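Local coordinates for protein, Family 18 Chitinase (Crocus vernus, PDB 3SIM) that belongs to glycosyl hydrolase family 18 as a plant chitinase with a TIM-barrel fold, and probably binds and hydrolyses chitin, at residues Thr108-Thr111 with Arg112-Gln115; Leu228-Lys232 with Gly233-Ala237. All coordinates share one frame; numbering follows the deposited sequence.

Interaction 1 of 2, residues Thr108-Thr111 with Arg112-Gln115; sequences TSLT and RIIQ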
ATOM      1  N   THR A 108     -11.849 -15.231  -6.900  1.00 11.91           N
ATOM      2  CA  THR A 108     -12.221 -16.280  -5.958  1.00 13.29           C
ATOM      3  C   THR A 108     -11.370 -16.298  -4.674  1.00 13.20           C
ATOM      4  O   THR A 108     -11.878 -16.176  -3.628  1.00 14.64           O
ATOM      5  CB  THR A 108     -12.130 -17.653  -6.647  1.00 13.39           C
ATOM      6  OG1 THR A 108     -13.036 -17.700  -7.733  1.00 14.26           O
ATOM      7  CG2 THR A 108     -12.405 -18.742  -5.673  1.00 15.44           C
ATOM      8  N   SER A 109     -10.066 -16.312  -4.823  1.00 11.82           N
ATOM      9  CA  SER A 109      -9.114 -16.347  -3.735  1.00 10.30           C
ATOM     10  C   SER A 109      -9.096 -15.114  -2.809  1.00  9.79           C
ATOM     11  O   SER A 109      -9.024 -15.231  -1.672  1.00  9.46           O
ATOM     12  CB  SER A 109      -7.701 -16.695  -4.273  1.00 11.57           C
ATOM     13  OG  SER A 109      -7.221 -15.770  -5.134  1.00  8.30           O
ATOM     14  N   LEU A 110      -9.116 -13.930  -3.381  1.00 10.04           N
ATOM     15  CA  LEU A 110      -9.201 -12.645  -2.672  1.00  9.51           C
ATOM     16  C   LEU A 110     -10.524 -12.389  -1.983  1.00 10.11           C
ATOM     17  O   LEU A 110     -10.539 -11.922  -0.923  1.00 10.51           O
ATOM     18  CB  LEU A 110      -8.720 -11.494  -3.521  1.00 10.35           C
ATOM     19  CG  LEU A 110      -7.220 -11.484  -3.862  1.00  8.05           C
ATOM     20  CD1 LEU A 110      -6.906 -10.438  -4.839  1.00  7.96           C
ATOM     21  CD2 LEU A 110      -6.331 -11.397  -2.667  1.00  7.44           C
ATOM     22  N   THR A 111     -11.624 -12.766  -2.624  1.00 10.30           N
ATOM     23  CA  THR A 111     -12.939 -12.659  -2.035  1.00 10.31           C
ATOM     24  C   THR A 111     -12.997 -13.483  -0.749  1.00  9.03           C
ATOM     25  O   THR A 111     -13.340 -12.985   0.242  1.00  9.96           O
ATOM     26  CB  THR A 111     -14.117 -13.068  -2.962  1.00  9.35           C
ATOM     27  OG1 THR A 111     -14.323 -12.110  -3.969  1.00 12.45           O
ATOM     28  CG2 THR A 111     -15.398 -13.179  -2.140  1.00 10.38           C
ATOM     29  N   ARG A 112     -12.494 -14.699  -0.798  1.00  9.64           N
ATOM     30  CA  ARG A 112     -12.347 -15.520   0.404  1.00 11.17           C
ATOM     31  C   ARG A 112     -11.465 -14.885   1.496  1.00 11.28           C
ATOM     32  O   ARG A 112     -11.851 -14.826   2.602  1.00 11.49           O
ATOM     33  CB  ARG A 112     -11.792 -16.931   0.082  1.00 11.02           C
ATOM     34  CG  ARG A 112     -11.600 -17.802   1.310  1.00 11.76           C
ATOM     35  CD  ARG A 112     -10.848 -19.118   1.107  1.00 10.51           C
ATOM     36  NE  ARG A 112     -10.608 -19.746   2.369  1.00  8.21           N
ATOM     37  CZ  ARG A 112      -9.564 -19.511   3.117  1.00  9.90           C
ATOM     38  NH1 ARG A 112      -8.644 -18.696   2.679  1.00  9.79           N
ATOM     39  NH2 ARG A 112      -9.433 -20.069   4.271  1.00  5.96           N
ATOM     40  N   ILE A 113     -10.296 -14.393   1.143  1.00 11.89           N
ATOM     41  CA  ILE A 113      -9.424 -13.758   2.106  1.00 11.33           C
ATOM     42  C   ILE A 113     -10.057 -12.481   2.720  1.00 11.17           C
ATOM     43  O   ILE A 113     -10.032 -12.302   3.895  1.00 12.79           O
ATOM     44  CB  ILE A 113      -7.984 -13.469   1.515  1.00 11.53           C
ATOM     45  CG1 ILE A 113      -7.150 -14.747   1.346  1.00 12.13           C
ATOM     46  CG2 ILE A 113      -7.177 -12.515   2.368  1.00  9.78           C
ATOM     47  CD1 ILE A 113      -6.075 -14.663   0.402  1.00 10.39           C
ATOM     48  N   ILE A 114     -10.618 -11.642   1.880  1.00 11.27           N
ATOM     49  CA  ILE A 114     -11.195 -10.397   2.292  1.00 11.22           C
ATOM     50  C   ILE A 114     -12.368 -10.617   3.250  1.00 11.94           C
ATOM     51  O   ILE A 114     -12.375 -10.033   4.261  1.00 11.73           O
ATOM     52  CB  ILE A 114     -11.630  -9.532   1.077  1.00 11.21           C
ATOM     53  CG1 ILE A 114     -10.406  -8.991   0.334  1.00 10.32           C
ATOM     54  CG2 ILE A 114     -12.566  -8.456   1.508  1.00  8.06           C
ATOM     55  CD1 ILE A 114     -10.684  -8.467  -0.986  1.00  8.69           C
ATOM     56  N   GLN A 115     -13.285 -11.515   2.913  1.00 12.27           N
ATOM     57  CA  GLN A 115     -14.413 -11.870   3.793  1.00 13.20           C
ATOM     58  C   GLN A 115     -13.947 -12.497   5.108  1.00 12.56           C
ATOM     59  O   GLN A 115     -14.358 -12.133   6.124  1.00 11.91           O
ATOM     60  CB  GLN A 115     -15.463 -12.757   3.083  1.00 13.51           C
ATOM     61  CG  GLN A 115     -16.102 -12.145   1.846  1.00 15.46           C
ATOM     62  CD  GLN A 115     -17.053 -13.077   1.096  1.00 17.47           C
ATOM     63  OE1 GLN A 115     -16.914 -14.256   1.123  1.00 20.38           O
ATOM     64  NE2 GLN A 115     -17.998 -12.521   0.439  1.00 14.41           N
TER
HETATM   65  O   HOH W   1      -8.152 -17.851  -0.673  1.00 12.62           O
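I114 and L110 meet on the buried side of helix 99-116, where the I114 N-H donates to L110 O over 2.8 Å, nearly in line with the carbonyl bond. CG1 and CD1 of the isoleucine pack against the same oxygen, CG1 coming to 3.2 Å from L110 O. With CG1 beside its own backbone N (chi1 -71°), I114 runs back toward the preceding turn and brings CD1 to 4.4 Å from L110 CB. I113 does likewise one residue earlier, its CD1 lying 3.6 Å from S109 O. Were I114 cut back to an alanine, a gap would probably open beside L110, and V153 and I154 would lose the apolar branch they touch.

T111 stands at the border, packed on V153 and on L148 of helix 134-150. Its CG2 lies 3.6 Å from Q115 CD, the two side chains running side by side and pointing the same way. The exposed residues T108, R112 and Q115 make the solvent side. There R112 is extended, and a water that donates to S109 O, already an acceptor of I113 N, reaches R112 NH1 only weakly, at 3.5 Å.

The N-H groups of R112, I113, I114 and Q115 donate to the carbonyls of T108, S109, L110 and T111, the i to i+4 pattern of an alpha-helix. L110 turns to L144 of helix 134-150 and to F52, and strand 121-125 of the barrel follows helix 99-116 along the chain.

Interaction 2 of 2, residues Leu228-Lys232 with Gly233-Ala237; sequences LPVDK and GFFDA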
ATOM      1  N   LEU A 228      13.707  11.816   1.046  1.00 17.32           N
ATOM      2  CA  LEU A 228      13.808  12.891   2.005  1.00 16.14           C
ATOM      3  C   LEU A 228      13.367  12.364   3.391  1.00 16.38           C
ATOM      4  O   LEU A 228      12.242  12.155   3.638  1.00 15.94           O
ATOM      5  CB  LEU A 228      12.895  14.012   1.578  1.00 14.98           C
ATOM      6  CG  LEU A 228      13.046  15.453   2.009  1.00 17.57           C
ATOM      7  CD1 LEU A 228      11.786  16.157   2.398  1.00 16.17           C
ATOM      8  CD2 LEU A 228      14.217  15.721   2.962  1.00 16.10           C
ATOM      9  N   PRO A 229      14.302  12.198   4.282  1.00 17.42           N
ATOM     10  CA  PRO A 229      14.036  11.605   5.578  1.00 17.51           C
ATOM     11  C   PRO A 229      13.052  12.372   6.426  1.00 16.58           C
ATOM     12  O   PRO A 229      13.005  13.572   6.438  1.00 14.84           O
ATOM     13  CB  PRO A 229      15.406  11.566   6.225  1.00 17.53           C
ATOM     14  CG  PRO A 229      16.379  11.742   5.089  1.00 18.47           C
ATOM     15  CD  PRO A 229      15.687  12.640   4.184  1.00 19.09           C
ATOM     16  N   VAL A 230      12.328  11.581   7.191  1.00 17.98           N
ATOM     17  CA  VAL A 230      11.168  12.001   7.924  1.00 19.49           C
ATOM     18  C   VAL A 230      11.481  13.124   8.839  1.00 20.76           C
ATOM     19  O   VAL A 230      10.685  13.937   9.056  1.00 22.34           O
ATOM     20  CB  VAL A 230      10.667  11.021   8.976  1.00 19.60           C
ATOM     21  CG1 VAL A 230       9.201  11.167   9.182  1.00 16.58           C
ATOM     22  CG2 VAL A 230      11.243   9.617   8.875  1.00 20.84           C
ATOM     23  N   ASP A 231      12.643  13.097   9.424  1.00 22.07           N
ATOM     24  CA  ASP A 231      13.015  14.108  10.342  1.00 23.01           C
ATOM     25  C   ASP A 231      14.108  15.015   9.876  1.00 23.78           C
ATOM     26  O   ASP A 231      14.722  15.666  10.667  1.00 23.95           O
ATOM     27  CB  ASP A 231      13.312  13.525  11.709  0.50 23.40           C
ATOM     28  CG  ASP A 231      14.452  12.553  11.730  1.00 25.32           C
ATOM     29  OD1 ASP A 231      15.266  12.438  10.839  1.00 30.04           O
ATOM     30  OD2 ASP A 231      14.532  11.936  12.726  1.00 29.41           O
ATOM     31  N   LYS A 232      14.365  14.976   8.589  1.00 22.81           N
ATOM     32  CA  LYS A 232      15.313  15.863   7.940  1.00 21.81           C
ATOM     33  C   LYS A 232      14.736  16.790   6.831  1.00 20.25           C
ATOM     34  O   LYS A 232      15.360  17.143   5.901  1.00 19.69           O
ATOM     35  CB  LYS A 232      16.599  15.155   7.611  1.00 21.33           C
ATOM     36  CG  LYS A 232      17.354  14.765   8.889  1.00 23.80           C
ATOM     37  CD  LYS A 232      18.617  13.989   8.649  1.00 26.92           C
ATOM     38  CE  LYS A 232      19.567  14.032   9.825  1.00 28.97           C
ATOM     39  NZ  LYS A 232      19.419  12.906  10.681  1.00 31.33           N
ATOM     40  N   GLY A 233      13.521  17.202   7.057  1.00 18.89           N
ATOM     41  CA  GLY A 233      12.837  18.145   6.238  1.00 16.76           C
ATOM     42  C   GLY A 233      11.550  17.647   5.604  1.00 15.77           C
ATOM     43  O   GLY A 233      10.861  18.407   5.034  1.00 15.01           O
ATOM     44  N   PHE A 234      11.192  16.387   5.824  1.00 14.41           N
ATOM     45  CA  PHE A 234       9.945  15.878   5.293  1.00 13.82           C
ATOM     46  C   PHE A 234       8.757  16.739   5.779  1.00 13.62           C
ATOM     47  O   PHE A 234       7.965  17.121   5.009  1.00 13.53           O
ATOM     48  CB  PHE A 234       9.707  14.413   5.691  1.00 13.81           C
ATOM     49  CG  PHE A 234       8.320  13.875   5.352  1.00 14.32           C
ATOM     50  CD1 PHE A 234       7.312  13.911   6.273  1.00 12.65           C
ATOM     51  CD2 PHE A 234       8.060  13.240   4.172  1.00 14.25           C
ATOM     52  CE1 PHE A 234       6.111  13.391   6.007  1.00 14.16           C
ATOM     53  CE2 PHE A 234       6.804  12.748   3.920  1.00 12.00           C
ATOM     54  CZ  PHE A 234       5.851  12.868   4.837  1.00 13.36           C
ATOM     55  N   PHE A 235       8.729  17.077   7.043  1.00 12.99           N
ATOM     56  CA  PHE A 235       7.692  17.934   7.599  1.00 12.36           C
ATOM     57  C   PHE A 235       7.624  19.373   7.052  1.00 12.63           C
ATOM     58  O   PHE A 235       6.600  19.923   7.018  1.00 11.65           O
ATOM     59  CB  PHE A 235       7.520  17.806   9.124  1.00 11.99           C
ATOM     60  CG  PHE A 235       6.969  16.488   9.560  1.00 12.29           C
ATOM     61  CD1 PHE A 235       5.681  16.144   9.246  1.00 12.65           C
ATOM     62  CD2 PHE A 235       7.738  15.568  10.230  1.00 12.58           C
ATOM     63  CE1 PHE A 235       5.177  14.985   9.596  1.00 10.20           C
ATOM     64  CE2 PHE A 235       7.220  14.376  10.600  1.00 11.10           C
ATOM     65  CZ  PHE A 235       5.930  14.081  10.263  1.00 12.21           C
ATOM     66  N   ASP A 236       8.746  19.934   6.622  1.00 13.37           N
ATOM     67  CA  ASP A 236       8.759  21.208   5.923  1.00 14.69           C
ATOM     68  C   ASP A 236       8.070  21.167   4.554  1.00 13.38           C
ATOM     69  O   ASP A 236       7.321  22.004   4.238  1.00 12.42           O
ATOM     70  CB  ASP A 236      10.170  21.753   5.792  1.00 16.33           C
ATOM     71  CG  ASP A 236      10.798  22.022   7.131  1.00 23.80           C
ATOM     72  OD1 ASP A 236      10.086  22.360   8.048  1.00 27.86           O
ATOM     73  OD2 ASP A 236      11.975  21.837   7.290  1.00 30.32           O
ATOM     74  N   ALA A 237       8.379  20.149   3.787  1.00 12.20           N
ATOM     75  CA  ALA A 237       7.716  19.870   2.541  1.00 11.28           C
ATOM     76  C   ALA A 237       6.214  19.583   2.773  1.00 10.23           C
ATOM     77  O   ALA A 237       5.397  20.076   2.093  1.00 10.79           O
ATOM     78  CB  ALA A 237       8.383  18.743   1.868  1.00 10.94           C
TER
HETATM   79  O   HOH W   2      10.917  16.708   8.943  1.00 17.23           O
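L228 opens the contact by laying its CD1 methyl against the backbone of the helix's first turn, 3.4 Å from F234 CA. Its CG stands opposite the backbone N (chi1 -158°), which carries the branch in against the backbone of G233 and F234, and the same CD1 also reaches A237 CB at 4.3 Å. P229 contributes its carbonyl: P229 O accepts from K232 N at 2.9 Å and, more weakly, from F234 N, a five-residue reach that marks a wider, pi-type turn at the start of helix 230-243.

V230 touches both phenylalanines. Its O atom lies 3.5 Å from F234 CB, while its CG1 meets the F235 ring at CE2, 4.0 Å away, the two side chains lying side by side and pointing the same way. One face of the F235 ring is met by F234 CD1 over its centre. A water takes the place of a regular helical bond here, donating to V230 O at 2.8 Å and accepting from both G233 N and F235 N, which bridges the irregular turn. D231 OD2 is hydrogen-bonded to the hydroxyl of Y265. K232, whose N-H is held by P229 O, ends the segment. G233 follows with phi 120°, where a side chain would be jammed against the carbonyl of K232, so glycine suits this bend.

Helix 230-243 belongs to the beta-alpha-beta unit between strands 215-220 and 250-253. F234 faces strand 215-220, its ring edge-to-face with F219. V230 lies between F219 and Y265 of helix 264-274, F235 packs on E268, A269 and F272 of that helix, and L228 and A237 touch F199 of helix 196-209.

Interactions 1 and 2 lie on opposite sides of the chain's centre, with their own centres about 38 Å apart and their nearest atoms about 28 Å apart, so they do not touch. Along the chain they come in series, residues 108-115 on helix 99-116 well before residues 228-237 at the start of helix 230-243. Both helices belong to the outer layer of the TIM barrel, around its curled sheet: the first comes between strands 76-83 and 121-125, the second between 215-220 and 250-253. The two contacts thus probably act independently within that layer, one in a regular run late in its helix, the other at an irregular, water-bridged helix start.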